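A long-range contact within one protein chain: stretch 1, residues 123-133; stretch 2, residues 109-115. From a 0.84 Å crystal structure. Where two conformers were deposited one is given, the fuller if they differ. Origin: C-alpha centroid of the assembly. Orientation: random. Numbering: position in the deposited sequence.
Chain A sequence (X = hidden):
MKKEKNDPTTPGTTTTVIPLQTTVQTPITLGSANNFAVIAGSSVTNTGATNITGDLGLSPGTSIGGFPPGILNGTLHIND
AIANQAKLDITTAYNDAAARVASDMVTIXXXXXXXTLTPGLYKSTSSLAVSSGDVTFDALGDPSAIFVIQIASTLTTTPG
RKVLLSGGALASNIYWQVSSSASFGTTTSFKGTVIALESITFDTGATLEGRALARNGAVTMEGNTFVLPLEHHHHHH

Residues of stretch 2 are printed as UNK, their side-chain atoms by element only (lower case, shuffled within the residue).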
# COMPACT_ATOMS: atom_id res chain seq x y z
N LYS A 123 -10.17 6.81 -9.24
CA LYS A 123 -9.30 7.97 -9.31
C LYS A 123 -9.80 9.07 -8.37
O LYS A 123 -10.95 9.51 -8.47
CB LYS A 123 -9.24 8.53 -10.73
CG LYS A 123 -8.37 9.75 -10.87
CD LYS A 123 -8.28 10.20 -12.32
CE LYS A 123 -7.19 11.24 -12.50
NZ LYS A 123 -5.84 10.72 -12.09
N SER A 124 -8.90 9.51 -7.50
CA SER A 124 -9.11 10.66 -6.63
C SER A 124 -8.25 11.81 -7.11
O SER A 124 -7.02 11.68 -7.19
CB SER A 124 -8.76 10.31 -5.19
OG SER A 124 -9.01 11.41 -4.33
N THR A 125 -8.87 12.94 -7.40
CA THR A 125 -8.15 14.13 -7.83
C THR A 125 -7.72 15.00 -6.66
O THR A 125 -7.12 16.06 -6.88
CB THR A 125 -9.00 14.96 -8.80
OG1 THR A 125 -10.20 15.36 -8.12
CG2 THR A 125 -9.35 14.17 -10.06
N SER A 126 -8.03 14.60 -5.44
CA SER A 126 -7.61 15.31 -4.23
C SER A 126 -7.20 14.25 -3.19
O SER A 126 -6.98 13.08 -3.52
CB SER A 126 -8.73 16.26 -3.78
OG SER A 126 -9.94 15.56 -3.56
N SER A 127 -7.13 14.65 -1.93
CA SER A 127 -6.71 13.69 -0.92
C SER A 127 -7.81 12.65 -0.69
O SER A 127 -9.01 12.94 -0.77
CB SER A 127 -6.41 14.40 0.40
OG SER A 127 -5.21 15.15 0.33
N LEU A 128 -7.37 11.42 -0.39
CA LEU A 128 -8.26 10.31 -0.10
C LEU A 128 -8.01 9.89 1.34
O LEU A 128 -6.86 9.85 1.79
CB LEU A 128 -7.97 9.13 -1.04
CG LEU A 128 -9.05 8.05 -1.09
CD1 LEU A 128 -10.32 8.57 -1.74
CD2 LEU A 128 -8.53 6.84 -1.84
N ALA A 129 -9.08 9.61 2.08
CA ALA A 129 -8.95 9.35 3.51
C ALA A 129 -9.94 8.30 3.95
O ALA A 129 -11.00 8.15 3.36
CB ALA A 129 -9.19 10.63 4.31
N VAL A 130 -9.58 7.57 4.99
CA VAL A 130 -10.55 6.82 5.76
C VAL A 130 -10.63 7.54 7.10
O VAL A 130 -9.74 7.39 7.95
CB VAL A 130 -10.17 5.34 5.90
CG1 VAL A 130 -11.33 4.56 6.46
CG2 VAL A 130 -9.70 4.76 4.56
N SER A 131 -11.67 8.37 7.29
CA SER A 131 -11.74 9.22 8.48
C SER A 131 -12.80 8.78 9.45
O SER A 131 -12.62 8.93 10.66
CB SER A 131 -11.96 10.70 8.13
OG SER A 131 -13.24 11.02 7.65
N SER A 132 -13.89 8.23 8.97
CA SER A 132 -14.92 7.70 9.84
C SER A 132 -15.27 6.38 9.22
O SER A 132 -15.35 6.27 8.00
CB SER A 132 -16.16 8.59 9.85
OG SER A 132 -16.67 8.70 8.53
N GLY A 133 -15.42 5.37 10.03
CA GLY A 133 -15.69 4.09 9.45
C GLY A 133 -14.61 3.50 8.56
O GLY A 133 -13.53 4.04 8.27
N UNK A 109 -13.20 10.61 -3.90
CA UNK A 109 -12.21 11.44 -3.22
C UNK A 109 -12.66 11.66 -1.79
O UNK A 109 -13.79 11.36 -1.41
c UNK A 109 -11.98 12.77 -3.93
o UNK A 109 -13.16 13.55 -3.83
N UNK A 110 -11.75 12.20 -1.00
CA UNK A 110 -12.10 12.53 0.36
C UNK A 110 -12.32 11.30 1.22
O UNK A 110 -11.71 10.25 1.03
N UNK A 111 -13.19 11.45 2.20
CA UNK A 111 -13.47 10.34 3.11
C UNK A 111 -14.24 9.24 2.39
O UNK A 111 -15.33 9.48 1.87
c UNK A 111 -14.28 10.85 4.30
c UNK A 111 -14.69 9.74 5.23
n UNK A 111 -15.91 9.81 5.71
o UNK A 111 -13.91 8.83 5.52
N UNK A 112 -13.68 8.03 2.41
CA UNK A 112 -14.33 6.84 1.87
C UNK A 112 -14.70 5.85 2.96
O UNK A 112 -15.11 4.72 2.65
c UNK A 112 -13.51 6.18 0.75
c UNK A 112 -13.43 7.13 -0.44
c UNK A 112 -11.38 4.92 0.22
c UNK A 112 -12.12 5.77 1.23
N UNK A 113 -14.61 6.24 4.23
CA UNK A 113 -15.12 5.39 5.28
C UNK A 113 -16.60 5.11 5.07
O UNK A 113 -17.36 5.97 4.65
N UNK A 114 -16.99 3.87 5.36
CA UNK A 114 -18.34 3.39 5.15
C UNK A 114 -18.62 2.87 3.76
O UNK A 114 -19.70 2.32 3.53
N UNK A 115 -17.70 3.03 2.82
CA UNK A 115 -17.96 2.64 1.45
C UNK A 115 -17.46 1.23 1.17
O UNK A 115 -16.48 0.77 1.73
c UNK A 115 -17.85 4.98 0.39
c UNK A 115 -17.29 3.58 0.46
c UNK A 115 -17.06 5.72 -0.67
c UNK A 115 -19.33 4.99 0.08
O HOH W 1 -11.61 16.04 -5.69
O HOH W 2 -18.69 6.36 7.78

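Position 109 carries one carbon and then one oxygen, the short hydroxyl side chain. Its CB lies 3.3 Å from OG of Ser124 and 3.5 Å from OG of Ser126, so the carbon rests against two serines of stretch 1. This is Ser109. Its OG has a weak bond of 3.5 Å to water 1, which also bonds to OG1 of Thr125 and OG of Ser126.

Position 110 has no atoms beyond the backbone: Gly110. Its positive phi by itself favours glycine, and its backbone does the pairing. Gly110 N donates to Ser127 O at 2.8 Å, and Ala129 N donates to Gly110 O at 2.9 Å, bracketing Leu128 in a parallel bridge.

Position 111 shows two carbons, the second carrying one oxygen and one nitrogen. The oxygen lies 2.9 Å from Ser131 N and the nitrogen 3.1 Å from Ser132 OG. A carboxamide and a carboxylate have the same outline, but the elements settle it: Asn111. The side chain starts on the same face of the sheet as Ala129, and its end reaches stretch 1. There OD1 accepts from Ser131 N and, weakly, from Ser132 N at 3.5 Å, while ND2 donates to Ser132 OG. The same OD1 also takes the N of position 113 at 3.0 Å, tying the loops after both strands to one amide.

Position 112 has four carbons, forked at the first, with one arm two carbons long. The one-carbon arm lies 3.7 Å from Leu128 CD1, and the first carbon of the longer arm 4.2 Å from Val130 CG2. This is Ile112, whose CG2 and CG1 make those two contacts, forming a small apolar patch. Its N donates to Ala129 O at 2.8 Å, extending the backbone ladder.

Position 113 is bare again: Gly113. A CB here would point toward stretch 1 and fall 1.4 Å from Ser132 O, a plain clash, so the close backbone approach has no room for a side chain.

Position 114 is also bare, Gly114. At its phi of 86° and psi of -8°, a CB would jam against the preceding carbonyl oxygen; the type II turn from Ile112 to position 115 explains the need.

Position 115 has four carbons forked at the second: Leu115. It touches nothing on stretch 1, but its N closes the turn on Ile112 O at 3.1 Å.

The contact works by layers. Parallel backbone bonds set the register, Leu128 and Val130 pack against Ile112, and Asn111 OD1 accepts from the backbone NH groups of Ser131 and, weakly, Ser132, just past the strand 128-130. Glycines allow the unusual backbone angles and the tight approach.

Stretch 2, residues 109-115: SGNIGGL
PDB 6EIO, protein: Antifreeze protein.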